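Local coordinates for COG0546: Predicted phosphatases (Streptococcus pneumoniae, PDB 2AH5), which is of unknown function but, as a member of the haloacid dehalogenase-like hydrolase family, is predicted to act as a phosphatase, at residues A[49-57]-A[64-72]; A[89-97]-A[120-128]. One frame throughout, in Å; residues are numbered along the deposited sequence.

Contact 1: A[49-57]-A[64-72]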
loop_
_atom_site.group_PDB
_atom_site.type_symbol
_atom_site.label_atom_id
_atom_site.label_comp_id
_atom_site.label_asym_id
_atom_site.label_seq_id
_atom_site.Cartn_x
_atom_site.Cartn_y
_atom_site.Cartn_z
ATOM N N PRO A 49 -2.048 8.788 1.011
ATOM C CA PRO A 49 -2.388 9.769 -0.017
ATOM C C PRO A 49 -1.226 10.028 -0.981
ATOM O O PRO A 49 -0.067 9.733 -0.626
ATOM C CB PRO A 49 -2.722 11.036 0.795
ATOM C CG PRO A 49 -2.958 10.571 2.163
ATOM C CD PRO A 49 -2.080 9.388 2.355
ATOM N N PRO A 50 -1.518 10.571 -2.190
ATOM C CA PRO A 50 -0.421 10.959 -3.074
ATOM C C PRO A 50 0.512 11.975 -2.385
ATOM O O PRO A 50 0.064 12.826 -1.607
ATOM C CB PRO A 50 -1.131 11.614 -4.268
ATOM C CG PRO A 50 -2.512 11.063 -4.251
ATOM C CD PRO A 50 -2.833 10.852 -2.798
ATOM N N LEU A 51 1.800 11.853 -2.671
ATOM C CA LEU A 51 2.824 12.738 -2.121
ATOM C C LEU A 51 2.513 14.232 -2.338
ATOM O O LEU A 51 2.596 15.054 -1.399
ATOM C CB LEU A 51 4.172 12.366 -2.749
ATOM C CG LEU A 51 5.444 12.629 -1.965
ATOM C CD1 LEU A 51 5.419 11.999 -0.550
ATOM C CD2 LEU A 51 6.642 12.121 -2.774
ATOM N N GLU A 52 2.147 14.568 -3.577
ATOM C CA GLU A 52 1.829 15.948 -3.946
ATOM C C GLU A 52 0.679 16.492 -3.102
ATOM O O GLU A 52 0.733 17.638 -2.647
ATOM C CB GLU A 52 1.537 16.072 -5.444
ATOM C CG GLU A 52 2.762 15.781 -6.330
ATOM C CD GLU A 52 2.863 14.332 -6.824
ATOM O OE1 GLU A 52 2.345 13.381 -6.163
ATOM O OE2 GLU A 52 3.475 14.152 -7.909
ATOM N N SER A 53 -0.318 15.649 -2.842
ATOM C CA SER A 53 -1.454 16.043 -2.011
ATOM C C SER A 53 -1.061 16.350 -0.564
ATOM O O SER A 53 -1.511 17.348 0.015
ATOM C CB SER A 53 -2.533 14.967 -2.044
ATOM O OG SER A 53 -3.725 15.474 -1.462
ATOM N N SER A 54 -0.229 15.489 0.022
ATOM C CA SER A 54 0.292 15.722 1.363
ATOM C C SER A 54 1.084 17.009 1.475
ATOM O O SER A 54 0.820 17.808 2.370
ATOM C CB SER A 54 1.129 14.537 1.839
ATOM O OG SER A 54 0.287 13.405 2.011
ATOM N N PHE A 55 2.058 17.204 0.586
ATOM C CA PHE A 55 2.860 18.432 0.603
ATOM C C PHE A 55 2.006 19.684 0.377
ATOM O O PHE A 55 2.304 20.749 0.912
ATOM C CB PHE A 55 3.990 18.378 -0.428
ATOM C CG PHE A 55 5.200 17.575 0.020
ATOM C CD1 PHE A 55 5.712 16.571 -0.793
ATOM C CD2 PHE A 55 5.843 17.854 1.229
ATOM C CE1 PHE A 55 6.838 15.843 -0.415
ATOM C CE2 PHE A 55 6.969 17.121 1.624
ATOM C CZ PHE A 55 7.465 16.105 0.802
ATOM N N ALA A 56 0.950 19.558 -0.418
ATOM C CA ALA A 56 0.019 20.685 -0.588
ATOM C C ALA A 56 -0.602 21.136 0.748
ATOM O O ALA A 56 -0.884 22.319 0.934
ATOM C CB ALA A 56 -1.056 20.360 -1.624
ATOM N N THR A 57 -0.777 20.223 1.700
ATOM C CA THR A 57 -1.333 20.618 2.997
ATOM C C THR A 57 -0.444 21.566 3.816
ATOM O O THR A 57 -0.945 22.278 4.697
ATOM C CB THR A 57 -1.786 19.415 3.862
ATOM O OG1 THR A 57 -0.650 18.660 4.292
ATOM C CG2 THR A 57 -2.766 18.518 3.084
ATOM N N ILE A 64 5.880 22.505 -4.268
ATOM C CA ILE A 64 5.506 21.074 -4.206
ATOM C C ILE A 64 6.447 20.199 -5.006
ATOM O O ILE A 64 6.887 19.153 -4.511
ATOM C CB ILE A 64 4.032 20.794 -4.670
ATOM C CG1 ILE A 64 3.026 21.591 -3.836
ATOM C CG2 ILE A 64 3.713 19.296 -4.621
ATOM C CD1 ILE A 64 3.321 21.609 -2.377
ATOM N N SER A 65 6.721 20.605 -6.246
ATOM C CA SER A 65 7.588 19.848 -7.154
ATOM C C SER A 65 8.984 19.661 -6.560
ATOM O O SER A 65 9.542 18.561 -6.597
ATOM C CB SER A 65 7.672 20.542 -8.523
ATOM O OG SER A 65 8.452 19.773 -9.420
ATOM N N GLU A 66 9.540 20.739 -6.005
ATOM C CA GLU A 66 10.850 20.662 -5.325
ATOM C C GLU A 66 10.784 19.703 -4.130
ATOM O O GLU A 66 11.679 18.871 -3.932
ATOM C CB GLU A 66 11.283 22.049 -4.843
ATOM C CG GLU A 66 12.614 22.088 -4.080
ATOM C CD GLU A 66 12.896 23.451 -3.447
ATOM O OE1 GLU A 66 12.043 24.349 -3.532
ATOM O OE2 GLU A 66 13.966 23.623 -2.832
ATOM N N ALA A 67 9.736 19.857 -3.323
ATOM C CA ALA A 67 9.506 18.959 -2.173
ATOM C C ALA A 67 9.453 17.489 -2.598
ATOM O O ALA A 67 10.111 16.655 -1.992
ATOM C CB ALA A 67 8.246 19.345 -1.416
ATOM N N VAL A 68 8.670 17.171 -3.637
ATOM C CA VAL A 68 8.587 15.795 -4.142
ATOM C C VAL A 68 9.945 15.265 -4.596
ATOM O O VAL A 68 10.320 14.138 -4.279
ATOM C CB VAL A 68 7.524 15.671 -5.272
ATOM C CG1 VAL A 68 7.561 14.276 -5.930
ATOM C CG2 VAL A 68 6.155 15.947 -4.687
ATOM N N GLN A 69 10.689 16.088 -5.327
ATOM C CA GLN A 69 12.037 15.711 -5.730
ATOM C C GLN A 69 12.940 15.384 -4.553
ATOM O O GLN A 69 13.605 14.344 -4.560
ATOM C CB GLN A 69 12.669 16.786 -6.615
ATOM C CG GLN A 69 14.092 16.441 -7.070
ATOM C CD GLN A 69 14.711 17.555 -7.913
ATOM O OE1 GLN A 69 14.074 18.058 -8.821
ATOM N NE2 GLN A 69 15.952 17.931 -7.615
ATOM N N ILE A 70 12.958 16.251 -3.544
ATOM C CA ILE A 70 13.831 16.074 -2.385
ATOM C C ILE A 70 13.407 14.797 -1.617
ATOM O O ILE A 70 14.233 13.959 -1.268
ATOM C CB ILE A 70 13.837 17.339 -1.474
ATOM C CG1 ILE A 70 14.525 18.526 -2.175
ATOM C CG2 ILE A 70 14.535 17.060 -0.130
ATOM C CD1 ILE A 70 14.175 19.895 -1.553
ATOM N N TYR A 71 12.107 14.659 -1.370
ATOM C CA TYR A 71 11.575 13.464 -0.714
ATOM C C TYR A 71 12.082 12.175 -1.367
ATOM O O TYR A 71 12.553 11.254 -0.697
ATOM C CB TYR A 71 10.043 13.510 -0.744
ATOM C CG TYR A 71 9.391 12.284 -0.112
ATOM C CD1 TYR A 71 8.867 12.332 1.167
ATOM C CD2 TYR A 71 9.307 11.088 -0.820
ATOM C CE1 TYR A 71 8.257 11.205 1.737
ATOM C CE2 TYR A 71 8.721 9.965 -0.269
ATOM C CZ TYR A 71 8.200 10.023 1.001
ATOM O OH TYR A 71 7.618 8.876 1.535
ATOM N N ARG A 72 11.961 12.112 -2.674
ATOM C CA ARG A 72 12.374 10.910 -3.394
ATOM C C ARG A 72 13.882 10.679 -3.300
ATOM O O ARG A 72 14.323 9.518 -3.262
ATOM C CB ARG A 72 11.890 10.945 -4.833
ATOM C CG ARG A 72 10.388 11.019 -4.954
ATOM C CD ARG A 72 9.920 10.353 -6.209
ATOM N NE ARG A 72 8.457 10.249 -6.273
ATOM C CZ ARG A 72 7.709 9.446 -5.508
ATOM N NH1 ARG A 72 8.268 8.682 -4.577
ATOM N NH2 ARG A 72 6.385 9.429 -5.656
#
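With CG of Leu51 trans to its own backbone nitrogen (chi1 -152°), the two methyls of the leucine are carried across to Tyr71, whose ring swings out on a similarly trans chi1 of 179° to meet them. CD1 of Leu51 stands over the middle of the Tyr71 ring, 3.6 Å from its centroid and nearly on the ring normal, a CH-pi contact. The other methyl reaches the ring's CD2 side: Leu51 CD2 is 3.5 Å from Tyr71 CD2. It also lies over one face of the Arg72 guanidinium, so that a branched aliphatic end serves two flat groups at once, and it meets Val68 CG1.

One turn on, Phe55 is the knob in a hole formed by Ile64, Ala67, Val68 and Tyr71. Its ring lies flat against the small Ala67, whose CB sits 3.6 Å from the Phe55 ring centroid, a second CH-pi contact; alanine lets the ring come close to the helix backbone. Tyr71 CB meets the same ring at its edge, in plane. The CD1 methyl of Ile64 tucks in beside the Phe55 backbone, 3.5 Å from Phe55 O, while its CG2 branch packs on Glu52 CA. Towards solvent, Glu52 uses its aliphatic part: its CG methylene covers Val68, 3.8 Å from Val68 CG2, while the carboxylate is at the exposed end.

No hydrogen bond crosses between the segments, whose helical axes come within 9.6 Å at 120°. Helices 51-56 and 64-79 are consecutive, steeply crossed helices of what is probably the cap of this HAD-type chain. Helix 19-33 packs on the same aromatic cluster: Phe26 meets both Phe55 and Tyr71 edge-to-face and touches Leu51, while Ala25 and Thr29 pack on Tyr71.

Contact 2: A[89-97]-A[120-128]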
loop_
_atom_site.group_PDB
_atom_site.type_symbol
_atom_site.label_atom_id
_atom_site.label_comp_id
_atom_site.label_asym_id
_atom_site.label_seq_id
_atom_site.Cartn_x
_atom_site.Cartn_y
_atom_site.Cartn_z
ATOM N N ILE A 89 3.424 -11.433 9.174
ATOM C CA ILE A 89 3.187 -11.323 7.729
ATOM C C ILE A 89 3.745 -12.521 6.945
ATOM O O ILE A 89 3.079 -13.041 6.051
ATOM C CB ILE A 89 3.706 -9.970 7.127
ATOM C CG1 ILE A 89 2.844 -8.803 7.607
ATOM C CG2 ILE A 89 3.698 -10.023 5.594
ATOM C CD1 ILE A 89 1.314 -8.852 7.183
ATOM N N ILE A 90 4.965 -12.958 7.271
ATOM C CA ILE A 90 5.529 -14.166 6.638
ATOM C C ILE A 90 4.580 -15.358 6.822
ATOM O O ILE A 90 4.292 -16.071 5.854
ATOM C CB ILE A 90 6.967 -14.517 7.134
ATOM C CG1 ILE A 90 7.984 -13.431 6.738
ATOM C CG2 ILE A 90 7.432 -15.857 6.553
ATOM C CD1 ILE A 90 8.347 -13.429 5.255
ATOM N N ASP A 91 4.100 -15.562 8.056
ATOM C CA ASP A 91 3.108 -16.631 8.336
ATOM C C ASP A 91 1.880 -16.525 7.424
ATOM O O ASP A 91 1.453 -17.521 6.822
ATOM C CB ASP A 91 2.688 -16.640 9.802
ATOM C CG ASP A 91 2.095 -17.990 10.241
ATOM O OD1 ASP A 91 2.370 -19.037 9.566
ATOM O OD2 ASP A 91 1.373 -17.977 11.265
ATOM N N LEU A 92 1.320 -15.327 7.325
ATOM C CA LEU A 92 0.115 -15.098 6.515
ATOM C C LEU A 92 0.386 -15.428 5.060
ATOM O O LEU A 92 -0.414 -16.107 4.394
ATOM C CB LEU A 92 -0.310 -13.624 6.619
ATOM C CG LEU A 92 -1.463 -13.231 5.701
ATOM C CD1 LEU A 92 -2.736 -14.013 6.053
ATOM C CD2 LEU A 92 -1.667 -11.725 5.832
ATOM N N LEU A 93 1.501 -14.916 4.544
ATOM C CA LEU A 93 1.853 -15.200 3.146
ATOM C C LEU A 93 2.108 -16.687 2.839
ATOM O O LEU A 93 1.607 -17.197 1.840
ATOM C CB LEU A 93 3.061 -14.373 2.727
ATOM C CG LEU A 93 2.822 -12.865 2.730
ATOM C CD1 LEU A 93 4.154 -12.140 2.414
ATOM C CD2 LEU A 93 1.697 -12.506 1.730
ATOM N N GLU A 94 2.893 -17.358 3.675
ATOM C CA GLU A 94 3.153 -18.802 3.505
ATOM C C GLU A 94 1.826 -19.549 3.441
ATOM O O GLU A 94 1.604 -20.387 2.562
ATOM C CB GLU A 94 3.994 -19.359 4.676
ATOM C CG GLU A 94 5.411 -18.884 4.786
ATOM C CD GLU A 94 6.093 -19.382 6.073
ATOM O OE1 GLU A 94 5.552 -19.149 7.200
ATOM O OE2 GLU A 94 7.198 -19.977 5.965
ATOM N N GLU A 95 0.910 -19.214 4.350
ATOM C CA GLU A 95 -0.378 -19.897 4.405
ATOM C C GLU A 95 -1.254 -19.619 3.186
ATOM O O GLU A 95 -1.736 -20.557 2.551
ATOM C CB GLU A 95 -1.112 -19.535 5.698
ATOM C CG GLU A 95 -0.491 -20.167 6.947
ATOM C CD GLU A 95 -0.456 -21.694 6.846
ATOM O OE1 GLU A 95 -1.540 -22.291 6.688
ATOM O OE2 GLU A 95 0.648 -22.280 6.894
ATOM N N LEU A 96 -1.429 -18.348 2.828
ATOM C CA LEU A 96 -2.287 -18.009 1.674
ATOM C C LEU A 96 -1.679 -18.473 0.346
ATOM O O LEU A 96 -2.396 -19.031 -0.480
ATOM C CB LEU A 96 -2.604 -16.508 1.619
ATOM C CG LEU A 96 -3.624 -15.967 2.616
ATOM C CD1 LEU A 96 -3.661 -14.426 2.543
ATOM C CD2 LEU A 96 -5.026 -16.519 2.378
ATOM N N SER A 97 -0.366 -18.289 0.184
ATOM C CA SER A 97 0.328 -18.647 -1.075
ATOM C C SER A 97 0.250 -20.131 -1.400
ATOM O O SER A 97 0.342 -20.515 -2.579
ATOM C CB SER A 97 1.785 -18.202 -1.034
ATOM O OG SER A 97 2.502 -19.000 -0.119
ATOM N N LEU A 120 12.891 -7.249 1.613
ATOM C CA LEU A 120 12.258 -7.764 2.822
ATOM C C LEU A 120 11.943 -9.244 2.730
ATOM O O LEU A 120 11.326 -9.816 3.646
ATOM C CB LEU A 120 11.015 -6.943 3.159
ATOM C CG LEU A 120 11.362 -5.504 3.581
ATOM C CD1 LEU A 120 10.101 -4.674 3.678
ATOM C CD2 LEU A 120 12.174 -5.398 4.892
ATOM N N GLU A 121 12.427 -9.847 1.641
ATOM C CA GLU A 121 12.394 -11.311 1.421
ATOM C C GLU A 121 10.996 -11.885 1.181
ATOM O O GLU A 121 10.747 -13.054 1.484
ATOM C CB GLU A 121 13.113 -12.019 2.594
ATOM C CG GLU A 121 14.484 -11.394 2.813
ATOM C CD GLU A 121 15.427 -12.201 3.686
ATOM O OE1 GLU A 121 14.974 -13.092 4.435
ATOM O OE2 GLU A 121 16.633 -11.898 3.615
ATOM N N ILE A 122 10.105 -11.071 0.605
ATOM C CA ILE A 122 8.714 -11.500 0.356
ATOM C C ILE A 122 8.361 -11.562 -1.140
ATOM O O ILE A 122 7.290 -12.053 -1.501
ATOM C CB ILE A 122 7.666 -10.665 1.147
ATOM C CG1 ILE A 122 7.664 -9.175 0.741
ATOM C CG2 ILE A 122 7.862 -10.873 2.688
ATOM C CD1 ILE A 122 6.376 -8.428 1.172
ATOM N N HIS A 123 9.283 -11.126 -1.991
ATOM C CA HIS A 123 9.056 -11.079 -3.445
ATOM C C HIS A 123 8.607 -12.464 -3.930
ATOM O O HIS A 123 7.709 -12.609 -4.776
ATOM C CB HIS A 123 10.355 -10.620 -4.169
ATOM C CG HIS A 123 10.201 -10.427 -5.652
ATOM N ND1 HIS A 123 9.991 -11.474 -6.524
ATOM C CD2 HIS A 123 10.248 -9.308 -6.418
ATOM C CE1 HIS A 123 9.898 -11.009 -7.759
ATOM N NE2 HIS A 123 10.041 -9.696 -7.720
ATOM N N HIS A 124 9.216 -13.499 -3.365
ATOM C CA HIS A 124 8.984 -14.839 -3.870
ATOM C C HIS A 124 7.570 -15.429 -3.631
ATOM O O HIS A 124 7.197 -16.459 -4.242
ATOM C CB HIS A 124 10.073 -15.775 -3.359
ATOM C CG HIS A 124 9.951 -16.116 -1.906
ATOM N ND1 HIS A 124 10.440 -15.297 -0.916
ATOM C CD2 HIS A 124 9.423 -17.194 -1.276
ATOM C CE1 HIS A 124 10.209 -15.844 0.263
ATOM N NE2 HIS A 124 9.580 -16.988 0.076
ATOM N N PHE A 125 6.784 -14.798 -2.765
ATOM C CA PHE A 125 5.425 -15.258 -2.490
ATOM C C PHE A 125 4.422 -14.810 -3.555
ATOM O O PHE A 125 3.269 -15.231 -3.519
ATOM C CB PHE A 125 4.934 -14.718 -1.154
ATOM C CG PHE A 125 5.613 -15.329 0.031
ATOM C CD1 PHE A 125 5.376 -16.659 0.380
ATOM C CD2 PHE A 125 6.494 -14.585 0.782
ATOM C CE1 PHE A 125 5.996 -17.223 1.489
ATOM C CE2 PHE A 125 7.125 -15.135 1.877
ATOM C CZ PHE A 125 6.875 -16.440 2.244
ATOM N N PHE A 126 4.846 -13.904 -4.435
ATOM C CA PHE A 126 3.928 -13.292 -5.400
ATOM C C PHE A 126 4.069 -13.760 -6.844
ATOM O O PHE A 126 5.180 -13.962 -7.336
ATOM C CB PHE A 126 4.014 -11.746 -5.287
ATOM C CG PHE A 126 3.708 -11.255 -3.905
ATOM C CD1 PHE A 126 2.389 -11.117 -3.501
ATOM C CD2 PHE A 126 4.732 -11.026 -2.985
ATOM C CE1 PHE A 126 2.071 -10.737 -2.197
ATOM C CE2 PHE A 126 4.439 -10.611 -1.696
ATOM C CZ PHE A 126 3.089 -10.477 -1.293
ATOM N N ASP A 127 2.937 -13.882 -7.537
ATOM C CA ASP A 127 2.955 -14.200 -8.971
ATOM C C ASP A 127 3.016 -12.960 -9.855
ATOM O O ASP A 127 3.152 -13.083 -11.075
ATOM C CB ASP A 127 1.748 -15.024 -9.361
ATOM C CG ASP A 127 1.826 -16.459 -8.849
ATOM O OD1 ASP A 127 2.780 -16.825 -8.121
ATOM O OD2 ASP A 127 0.903 -17.218 -9.195
ATOM N N GLY A 128 2.925 -11.781 -9.236
ATOM C CA GLY A 128 3.023 -10.513 -9.950
ATOM C C GLY A 128 3.099 -9.384 -8.954
ATOM O O GLY A 128 2.534 -9.474 -7.878
#
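Across the two segments, Leu93 covers one face of Phe125: Leu93 CB lies over the centre of the Phe125 ring, 3.9 Å from its centroid and 12° off the normal. NE2 of His124, the preceding residue, lies above the opposite face, nearer the rim, so the ring is sandwiched.

Apolar packing continues from there. The branched end of Leu93 suits a place with three partners: CD1 fits between Phe125 CD2 and Ile122 CG2, and Leu93 CD2 is 3.9 Å from Phe126 CZ. The longer arm of Ile90 carries its CD1 to 3.7 Å from Ile122 CG2. A chi1 of 63° sets CG2 of Ile122 anti to the carbonyl carbon, which turns this methyl to Ile90 and Leu93.

Helix 89-97 thus packs against the link from helix 110-119 to strand 128-132, probably on one face of the sheet of a Rossmann-like fold. Helix 110-119 ends in a Schellman motif with Glu121, at positive phi, as its C-prime residue; a short 3-10 turn at 123-125 follows. Phe126 turns inward to Leu102 and Ile104.

Polar residues touch Phe125 around its outer part. Exposed Glu94 lays its CG methylene 3.7 Å from Phe125 CE1, and Ser97 OG approaches the ring edge near its plane, 3.7 Å from Phe125 CD1.

In the fold
Contact 1 closes before contact 2 opens along the chain, and the two lie on opposite sides of its centre, their own centres 31 Å apart and their nearest atoms about 14 Å apart. Contact 1 belongs to the helical part that precedes most of the parallel sheet and packs on helix 19-33. Contact 2 belongs to the alpha/beta core, where helix 89-97 leads towards strand 102-106 and the other segment into outermost strand 128-132. The division is consistent with a HAD core and a helical cap; a sequence at the end of strand 6-9 fits the DxDx(T/V) motif, and Tyr71 lies near it without touching. In HAD relatives the cap closes over the active site beside this motif.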